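Local coordinates for endonuclease and methylase LlaGI (Lactococcus lactis, PDB 5FFJ), which recognises a specific DNA sequence and, as a Type ISP restriction-modification enzyme, probably methylates it or translocates from it by ATP hydrolysis to cleave DNA, at residues D1058-F1072 and K1152-K1166. Sequence-based numbering, arbitrary orientation.
Sequences DIGIVTNRDAWVSNF and KYLYRNRFLNENVRK. With nucleotides of chain C; nucleotides of chain B.
R1165 lays its guanidinium against I1059, whose CD1 sits over the centre of one face, 3.2 Å above the plane. CB of N1163 lies over the rim of the opposite face. In the guanidinium plane, NE donates to G1060 O (3.1 Å, nearly straight at 172°). NH1 hydrogen-bonds an adenine base N7 and, weakly, OP2 of DC6 of chain B. A bend at chi2 (-63°) brings the guanidinium to G1060 O and the DNA. Cutting R1165 back to an alanine is likely to leave G1060 O without this donor and the adenine N7 without its mate. Next along, K1166 N donates to D1058 OD1 from above the carboxylate plane, and K1166 NZ hydrogen-bonds OP1 of DC6 of chain B. Both segments belong to the C-terminal specificity domain, and the adenine contact is consistent with a part in reading the DNA sequence. They join at a single antiparallel bridge, V1062 with N1163, and at a short antiparallel strand pairing, S1070-N1071 with L1154-Y1153. Helix 1066-1069 lies between on the first segment. There R1065 NH1 donates to L1160 O at 3.0 Å, while its NH2 hydrogen-bonds S1121 OG. Beyond the strand pairing, K1152 CE makes a CH-pi contact over the F1072 ring, and its NZ forms a salt bridge with D1366.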
loop_
_atom_site.group_PDB
_atom_site.type_symbol
_atom_site.label_atom_id
_atom_site.label_comp_id
_atom_site.label_asym_id
_atom_site.label_seq_id
_atom_site.Cartn_x
_atom_site.Cartn_y
_atom_site.Cartn_z
ATOM N N ASP A 1058 8.807 -35.233 -5.593
ATOM C CA ASP A 1058 7.677 -34.399 -5.222
ATOM C C ASP A 1058 8.202 -33.010 -4.890
ATOM O O ASP A 1058 9.414 -32.785 -4.889
ATOM C CB ASP A 1058 6.926 -35.012 -4.032
ATOM C CG ASP A 1058 5.625 -34.297 -3.723
ATOM O OD1 ASP A 1058 4.981 -33.798 -4.668
ATOM O OD2 ASP A 1058 5.247 -34.236 -2.532
ATOM N N ILE A 1059 7.291 -32.079 -4.633
ATOM C CA ILE A 1059 7.666 -30.749 -4.183
ATOM C C ILE A 1059 6.795 -30.371 -2.987
ATOM O O ILE A 1059 5.654 -30.816 -2.877
ATOM C CB ILE A 1059 7.552 -29.723 -5.329
ATOM C CG1 ILE A 1059 6.098 -29.439 -5.697
ATOM C CG2 ILE A 1059 8.263 -30.250 -6.568
ATOM C CD1 ILE A 1059 5.974 -28.353 -6.749
ATOM N N GLY A 1060 7.350 -29.569 -2.084
ATOM C CA GLY A 1060 6.748 -29.344 -0.781
ATOM C C GLY A 1060 5.327 -28.827 -0.813
ATOM O O GLY A 1060 4.921 -28.158 -1.762
ATOM N N ILE A 1061 4.576 -29.134 0.240
ATOM C CA ILE A 1061 3.161 -28.803 0.293
ATOM C C ILE A 1061 2.963 -27.286 0.374
ATOM O O ILE A 1061 3.807 -26.565 0.913
ATOM C CB ILE A 1061 2.473 -29.507 1.494
ATOM C CG1 ILE A 1061 1.021 -29.842 1.156
ATOM C CG2 ILE A 1061 2.544 -28.660 2.759
ATOM C CD1 ILE A 1061 0.365 -30.757 2.165
ATOM N N VAL A 1062 1.852 -26.811 -0.182
ATOM C CA VAL A 1062 1.475 -25.400 -0.097
ATOM C C VAL A 1062 -0.012 -25.299 0.243
ATOM O O VAL A 1062 -0.868 -25.527 -0.611
ATOM C CB VAL A 1062 1.750 -24.638 -1.414
ATOM C CG1 VAL A 1062 1.904 -23.141 -1.145
ATOM C CG2 VAL A 1062 2.985 -25.189 -2.116
ATOM N N THR A 1063 -0.315 -24.969 1.496
ATOM C CA THR A 1063 -1.695 -24.972 1.978
ATOM C C THR A 1063 -2.439 -23.686 1.621
ATOM O O THR A 1063 -3.671 -23.650 1.626
ATOM C CB THR A 1063 -1.767 -25.134 3.505
ATOM O OG1 THR A 1063 -1.583 -23.856 4.129
ATOM C CG2 THR A 1063 -0.714 -26.114 4.016
ATOM N N ASN A 1064 -1.670 -22.631 1.354
ATOM C CA ASN A 1064 -2.181 -21.297 1.015
ATOM C C ASN A 1064 -2.918 -20.606 2.175
ATOM O O ASN A 1064 -3.395 -19.483 2.025
ATOM C CB ASN A 1064 -3.099 -21.363 -0.220
ATOM C CG ASN A 1064 -2.329 -21.227 -1.533
ATOM O OD1 ASN A 1064 -1.304 -21.880 -1.741
ATOM N ND2 ASN A 1064 -2.814 -20.354 -2.418
ATOM N N ARG A 1065 -2.985 -21.258 3.333
ATOM C CA ARG A 1065 -3.636 -20.678 4.509
ATOM C C ARG A 1065 -3.007 -21.238 5.786
ATOM O O ARG A 1065 -3.668 -21.905 6.582
ATOM C CB ARG A 1065 -5.148 -20.942 4.478
ATOM C CG ARG A 1065 -5.546 -22.382 4.170
ATOM C CD ARG A 1065 -7.060 -22.517 4.057
ATOM N NE ARG A 1065 -7.605 -21.776 2.919
ATOM C CZ ARG A 1065 -7.824 -22.286 1.708
ATOM N NH1 ARG A 1065 -7.544 -23.558 1.446
ATOM N NH2 ARG A 1065 -8.325 -21.517 0.749
ATOM N N ASP A 1066 -1.722 -20.944 5.975
ATOM C CA ASP A 1066 -0.936 -21.523 7.063
ATOM C C ASP A 1066 -1.471 -21.162 8.449
ATOM O O ASP A 1066 -1.507 -22.012 9.341
ATOM C CB ASP A 1066 0.529 -21.081 6.949
ATOM C CG ASP A 1066 1.270 -21.776 5.813
ATOM O OD1 ASP A 1066 0.721 -22.734 5.225
ATOM O OD2 ASP A 1066 2.413 -21.369 5.515
ATOM N N ALA A 1067 -1.878 -19.910 8.637
ATOM C CA ALA A 1067 -2.321 -19.448 9.951
ATOM C C ALA A 1067 -3.494 -20.276 10.473
ATOM O O ALA A 1067 -3.588 -20.549 11.671
ATOM C CB ALA A 1067 -2.700 -17.975 9.901
ATOM N N TRP A 1068 -4.380 -20.679 9.568
ATOM C CA TRP A 1068 -5.546 -21.477 9.931
ATOM C C TRP A 1068 -5.207 -22.959 10.015
ATOM O O TRP A 1068 -5.565 -23.640 10.975
ATOM C CB TRP A 1068 -6.671 -21.278 8.913
ATOM C CG TRP A 1068 -7.240 -19.892 8.878
ATOM C CD1 TRP A 1068 -6.788 -18.836 8.141
ATOM C CD2 TRP A 1068 -8.378 -19.414 9.605
ATOM N NE1 TRP A 1068 -7.572 -17.730 8.367
ATOM C CE2 TRP A 1068 -8.554 -18.060 9.262
ATOM C CE3 TRP A 1068 -9.260 -20.001 10.515
ATOM C CZ2 TRP A 1068 -9.579 -17.283 9.799
ATOM C CZ3 TRP A 1068 -10.277 -19.229 11.045
ATOM C CH2 TRP A 1068 -10.428 -17.885 10.686
ATOM N N VAL A 1069 -4.500 -23.443 9.000
ATOM C CA VAL A 1069 -4.365 -24.873 8.757
ATOM C C VAL A 1069 -3.150 -25.500 9.455
ATOM O O VAL A 1069 -3.116 -26.714 9.668
ATOM C CB VAL A 1069 -4.310 -25.135 7.223
ATOM C CG1 VAL A 1069 -3.041 -25.871 6.801
ATOM C CG2 VAL A 1069 -5.547 -25.890 6.775
ATOM N N SER A 1070 -2.166 -24.678 9.814
ATOM C CA SER A 1070 -0.958 -25.161 10.489
ATOM C C SER A 1070 -0.704 -24.411 11.796
ATOM O O SER A 1070 -1.017 -23.224 11.911
ATOM C CB SER A 1070 0.262 -25.023 9.575
ATOM O OG SER A 1070 0.955 -23.815 9.833
ATOM N N ASN A 1071 -0.115 -25.104 12.766
ATOM C CA ASN A 1071 0.118 -24.539 14.093
ATOM C C ASN A 1071 0.980 -25.465 14.954
ATOM O O ASN A 1071 1.051 -26.669 14.711
ATOM C CB ASN A 1071 -1.224 -24.264 14.786
ATOM C CG ASN A 1071 -1.075 -23.536 16.118
ATOM O OD1 ASN A 1071 -0.128 -23.762 16.868
ATOM N ND2 ASN A 1071 -2.032 -22.666 16.420
ATOM N N PHE A 1072 1.635 -24.886 15.957
ATOM C CA PHE A 1072 2.416 -25.649 16.927
ATOM C C PHE A 1072 1.537 -26.540 17.809
ATOM O O PHE A 1072 1.917 -27.662 18.141
ATOM C CB PHE A 1072 3.229 -24.703 17.816
ATOM C CG PHE A 1072 4.523 -24.248 17.203
ATOM C CD1 PHE A 1072 5.528 -25.157 16.921
ATOM C CD2 PHE A 1072 4.752 -22.906 16.940
ATOM C CE1 PHE A 1072 6.725 -24.743 16.367
ATOM C CE2 PHE A 1072 5.950 -22.487 16.389
ATOM C CZ PHE A 1072 6.936 -23.407 16.102
ATOM N N LYS A 1152 5.684 -28.500 12.885
ATOM C CA LYS A 1152 4.394 -28.060 13.396
ATOM C C LYS A 1152 3.338 -29.110 13.098
ATOM O O LYS A 1152 3.596 -30.076 12.379
ATOM C CB LYS A 1152 3.981 -26.733 12.758
ATOM C CG LYS A 1152 4.752 -25.515 13.230
ATOM C CD LYS A 1152 4.242 -24.258 12.533
ATOM C CE LYS A 1152 4.681 -22.991 13.244
ATOM N NZ LYS A 1152 4.110 -21.787 12.580
ATOM N N TYR A 1153 2.147 -28.907 13.645
ATOM C CA TYR A 1153 0.999 -29.730 13.297
ATOM C C TYR A 1153 0.284 -29.138 12.092
ATOM O O TYR A 1153 0.163 -27.918 11.969
ATOM C CB TYR A 1153 0.041 -29.848 14.479
ATOM C CG TYR A 1153 0.515 -30.808 15.542
ATOM C CD1 TYR A 1153 0.245 -32.167 15.443
ATOM C CD2 TYR A 1153 1.236 -30.362 16.640
ATOM C CE1 TYR A 1153 0.678 -33.053 16.409
ATOM C CE2 TYR A 1153 1.674 -31.242 17.613
ATOM C CZ TYR A 1153 1.391 -32.586 17.492
ATOM O OH TYR A 1153 1.821 -33.468 18.455
ATOM N N LEU A 1154 -0.183 -30.013 11.209
ATOM C CA LEU A 1154 -0.802 -29.603 9.955
ATOM C C LEU A 1154 -2.117 -30.335 9.739
ATOM O O LEU A 1154 -2.199 -31.554 9.910
ATOM C CB LEU A 1154 0.148 -29.868 8.781
ATOM C CG LEU A 1154 -0.460 -30.039 7.382
ATOM C CD1 LEU A 1154 -1.056 -28.736 6.886
ATOM C CD2 LEU A 1154 0.578 -30.561 6.405
ATOM N N TYR A 1155 -3.144 -29.582 9.366
ATOM C CA TYR A 1155 -4.392 -30.169 8.909
ATOM C C TYR A 1155 -4.279 -30.435 7.410
ATOM O O TYR A 1155 -4.619 -29.580 6.590
ATOM C CB TYR A 1155 -5.577 -29.250 9.226
ATOM C CG TYR A 1155 -6.925 -29.797 8.799
ATOM C CD1 TYR A 1155 -7.458 -30.936 9.391
ATOM C CD2 TYR A 1155 -7.673 -29.164 7.813
ATOM C CE1 TYR A 1155 -8.693 -31.435 9.003
ATOM C CE2 TYR A 1155 -8.907 -29.656 7.421
ATOM C CZ TYR A 1155 -9.412 -30.790 8.020
ATOM O OH TYR A 1155 -10.639 -31.280 7.631
ATOM N N ARG A 1156 -3.776 -31.618 7.062
ATOM C CA ARG A 1156 -3.614 -31.993 5.661
ATOM C C ARG A 1156 -4.930 -32.507 5.099
ATOM O O ARG A 1156 -5.378 -33.610 5.417
ATOM C CB ARG A 1156 -2.524 -33.049 5.482
ATOM C CG ARG A 1156 -2.165 -33.260 4.017
ATOM C CD ARG A 1156 -1.411 -34.542 3.803
ATOM N NE ARG A 1156 -2.204 -35.701 4.184
ATOM C CZ ARG A 1156 -1.874 -36.954 3.898
ATOM N NH1 ARG A 1156 -0.769 -37.210 3.210
ATOM N NH2 ARG A 1156 -2.653 -37.949 4.292
ATOM N N ASN A 1157 -5.526 -31.691 4.239
ATOM C CA ASN A 1157 -6.870 -31.924 3.734
ATOM C C ASN A 1157 -6.975 -31.348 2.322
ATOM O O ASN A 1157 -6.747 -30.156 2.126
ATOM C CB ASN A 1157 -7.893 -31.290 4.692
ATOM C CG ASN A 1157 -9.316 -31.751 4.434
ATOM O OD1 ASN A 1157 -9.616 -32.940 4.524
ATOM N ND2 ASN A 1157 -10.209 -30.805 4.147
ATOM N N ARG A 1158 -7.297 -32.197 1.343
ATOM C CA ARG A 1158 -7.328 -31.792 -0.068
ATOM C C ARG A 1158 -8.210 -30.560 -0.217
ATOM O O ARG A 1158 -7.923 -29.647 -0.992
ATOM C CB ARG A 1158 -7.847 -32.923 -0.967
ATOM C CG ARG A 1158 -7.397 -34.331 -0.579
ATOM C CD ARG A 1158 -7.767 -35.336 -1.665
ATOM N NE ARG A 1158 -6.719 -35.465 -2.682
ATOM C CZ ARG A 1158 -5.916 -36.520 -2.828
ATOM N NH1 ARG A 1158 -6.022 -37.579 -2.030
ATOM N NH2 ARG A 1158 -5.000 -36.522 -3.787
ATOM N N PHE A 1159 -9.299 -30.572 0.539
ATOM C CA PHE A 1159 -10.132 -29.406 0.761
ATOM C C PHE A 1159 -9.492 -28.625 1.905
ATOM O O PHE A 1159 -9.142 -29.230 2.910
ATOM C CB PHE A 1159 -11.548 -29.846 1.113
ATOM C CG PHE A 1159 -12.606 -28.846 0.780
ATOM C CD1 PHE A 1159 -12.565 -27.565 1.301
ATOM C CD2 PHE A 1159 -13.670 -29.205 -0.028
ATOM C CE1 PHE A 1159 -13.559 -26.657 1.006
ATOM C CE2 PHE A 1159 -14.665 -28.302 -0.326
ATOM C CZ PHE A 1159 -14.611 -27.026 0.191
ATOM N N LEU A 1160 -9.344 -27.307 1.745
ATOM C CA LEU A 1160 -8.633 -26.409 2.688
ATOM C C LEU A 1160 -7.103 -26.447 2.541
ATOM O O LEU A 1160 -6.416 -25.680 3.213
ATOM C CB LEU A 1160 -8.994 -26.684 4.162
ATOM C CG LEU A 1160 -10.059 -25.777 4.767
ATOM C CD1 LEU A 1160 -11.413 -26.091 4.166
ATOM C CD2 LEU A 1160 -10.086 -25.937 6.277
ATOM N N ASN A 1161 -6.565 -27.312 1.679
ATOM C CA ASN A 1161 -5.162 -27.188 1.242
ATOM C C ASN A 1161 -5.106 -26.999 -0.268
ATOM O O ASN A 1161 -5.493 -27.889 -1.025
ATOM C CB ASN A 1161 -4.315 -28.405 1.635
ATOM C CG ASN A 1161 -4.051 -28.482 3.126
ATOM O OD1 ASN A 1161 -4.682 -27.786 3.921
ATOM N ND2 ASN A 1161 -3.105 -29.331 3.512
ATOM N N GLU A 1162 -4.626 -25.838 -0.700
ATOM C CA GLU A 1162 -4.597 -25.497 -2.120
ATOM C C GLU A 1162 -3.762 -26.492 -2.931
ATOM O O GLU A 1162 -4.112 -26.836 -4.061
ATOM C CB GLU A 1162 -4.044 -24.084 -2.313
ATOM C CG GLU A 1162 -4.247 -23.520 -3.710
ATOM C CD GLU A 1162 -5.686 -23.107 -3.980
ATOM O OE1 GLU A 1162 -6.493 -23.081 -3.025
ATOM O OE2 GLU A 1162 -6.010 -22.805 -5.149
ATOM N N ASN A 1163 -2.659 -26.945 -2.343
ATOM C CA ASN A 1163 -1.764 -27.896 -2.993
ATOM C C ASN A 1163 -1.222 -28.929 -2.012
ATOM O O ASN A 1163 -0.316 -28.643 -1.230
ATOM C CB ASN A 1163 -0.605 -27.158 -3.667
ATOM C CG ASN A 1163 -0.846 -26.920 -5.144
ATOM O OD1 ASN A 1163 -1.028 -25.783 -5.579
ATOM N ND2 ASN A 1163 -0.838 -27.995 -5.926
ATOM N N VAL A 1164 -1.785 -30.133 -2.067
ATOM C CA VAL A 1164 -1.363 -31.236 -1.212
ATOM C C VAL A 1164 -0.257 -32.050 -1.876
ATOM O O VAL A 1164 0.367 -32.886 -1.230
ATOM C CB VAL A 1164 -2.550 -32.168 -0.861
ATOM C CG1 VAL A 1164 -3.615 -31.399 -0.082
ATOM C CG2 VAL A 1164 -3.146 -32.805 -2.119
ATOM N N ARG A 1165 -0.021 -31.801 -3.163
ATOM C CA ARG A 1165 1.080 -32.442 -3.876
ATOM C C ARG A 1165 0.944 -33.968 -3.844
ATOM O O ARG A 1165 -0.170 -34.497 -3.880
ATOM C CB ARG A 1165 2.412 -32.001 -3.268
ATOM C CG ARG A 1165 2.529 -30.494 -3.064
ATOM C CD ARG A 1165 2.473 -29.758 -4.387
ATOM N NE ARG A 1165 3.188 -28.488 -4.350
ATOM C CZ ARG A 1165 3.135 -27.574 -5.313
ATOM N NH1 ARG A 1165 2.393 -27.775 -6.395
ATOM N NH2 ARG A 1165 3.823 -26.454 -5.191
ATOM N N LYS A 1166 2.076 -34.666 -3.775
ATOM C CA LYS A 1166 2.092 -36.128 -3.733
ATOM C C LYS A 1166 2.168 -36.656 -2.302
ATOM O O LYS A 1166 2.571 -37.798 -2.078
ATOM C CB LYS A 1166 3.279 -36.681 -4.523
ATOM C CG LYS A 1166 3.362 -36.225 -5.965
ATOM C CD LYS A 1166 4.500 -36.944 -6.687
ATOM C CE LYS A 1166 4.772 -36.367 -8.072
ATOM N NZ LYS A 1166 3.589 -35.679 -8.666
ATOM P P DG C 16 -0.380 -18.314 3.574
ATOM O OP1 DG C 16 -1.493 -18.091 4.520
ATOM O OP2 DG C 16 0.073 -19.696 3.293
ATOM O "O5'" DG C 16 -0.753 -17.620 2.180
ATOM C "C5'" DG C 16 0.299 -17.235 1.311
ATOM C "C4'" DG C 16 -0.208 -16.759 -0.037
ATOM O "O4'" DG C 16 0.931 -16.625 -0.923
ATOM C "C3'" DG C 16 -1.107 -17.723 -0.787
ATOM O "O3'" DG C 16 -1.706 -17.081 -1.902
ATOM C "C2'" DG C 16 -0.083 -18.733 -1.239
ATOM C "C1'" DG C 16 0.999 -17.785 -1.751
ATOM N N9 DG C 16 2.353 -18.315 -1.710
ATOM C C8 DG C 16 2.888 -19.200 -0.805
ATOM N N7 DG C 16 4.144 -19.480 -1.038
ATOM C C5 DG C 16 4.452 -18.730 -2.167
ATOM C C6 DG C 16 5.662 -18.619 -2.892
ATOM O O6 DG C 16 6.743 -19.183 -2.673
ATOM N N1 DG C 16 5.536 -17.747 -3.971
ATOM C C2 DG C 16 4.385 -17.071 -4.306
ATOM N N2 DG C 16 4.446 -16.272 -5.379
ATOM N N3 DG C 16 3.252 -17.169 -3.636
ATOM C C4 DG C 16 3.359 -18.011 -2.586
ATOM P P DC B 6 1.395 -31.898 -8.167
ATOM O OP1 DC B 6 1.827 -33.219 -7.652
ATOM O OP2 DC B 6 0.988 -30.832 -7.226
ATOM O "O5'" DC B 6 2.554 -31.321 -9.101
ATOM C "C5'" DC B 6 2.866 -31.976 -10.332
ATOM C "C4'" DC B 6 3.313 -30.971 -11.382
ATOM O "O4'" DC B 6 2.258 -29.979 -11.590
ATOM C "C3'" DC B 6 4.575 -30.181 -11.016
ATOM O "O3'" DC B 6 5.504 -30.166 -12.106
ATOM C "C2'" DC B 6 4.040 -28.790 -10.684
ATOM C "C1'" DC B 6 2.822 -28.684 -11.580
ATOM N N1 DC B 6 1.790 -27.690 -11.098
ATOM C C2 DC B 6 1.537 -26.515 -11.832
ATOM O O2 DC B 6 2.163 -26.303 -12.878
ATOM N N3 DC B 6 0.604 -25.640 -11.368
ATOM C C4 DC B 6 -0.056 -25.900 -10.237
ATOM N N4 DC B 6 -0.965 -25.009 -9.813
ATOM C C5 DC B 6 0.193 -27.081 -9.481
ATOM C C6 DC B 6 1.112 -27.937 -9.943
ATOM P P DA C 17 -3.294 -16.891 -2.022
ATOM O OP1 DA C 17 -3.701 -16.003 -0.908
ATOM O OP2 DA C 17 -3.932 -18.218 -2.172
ATOM O "O5'" DA C 17 -3.451 -16.105 -3.409
ATOM C "C5'" DA C 17 -2.828 -14.831 -3.562
ATOM C "C4'" DA C 17 -2.074 -14.720 -4.877
ATOM O "O4'" DA C 17 -0.989 -15.680 -4.897
ATOM C "C3'" DA C 17 -2.898 -14.985 -6.137
ATOM O "O3'" DA C 17 -2.560 -14.029 -7.143
ATOM C "C2'" DA C 17 -2.506 -16.406 -6.524
ATOM C "C1'" DA C 17 -1.062 -16.463 -6.070
ATOM N N9 DA C 17 -0.591 -17.794 -5.745
ATOM C C8 DA C 17 -1.210 -18.714 -4.950
ATOM N N7 DA C 17 -0.539 -19.828 -4.814
ATOM C C5 DA C 17 0.605 -19.615 -5.561
ATOM C C6 DA C 17 1.720 -20.420 -5.817
ATOM N N6 DA C 17 1.854 -21.648 -5.321
ATOM N N1 DA C 17 2.691 -19.913 -6.605
ATOM C C2 DA C 17 2.541 -18.677 -7.096
ATOM N N3 DA C 17 1.535 -17.824 -6.922
ATOM C C4 DA C 17 0.591 -18.364 -6.136
#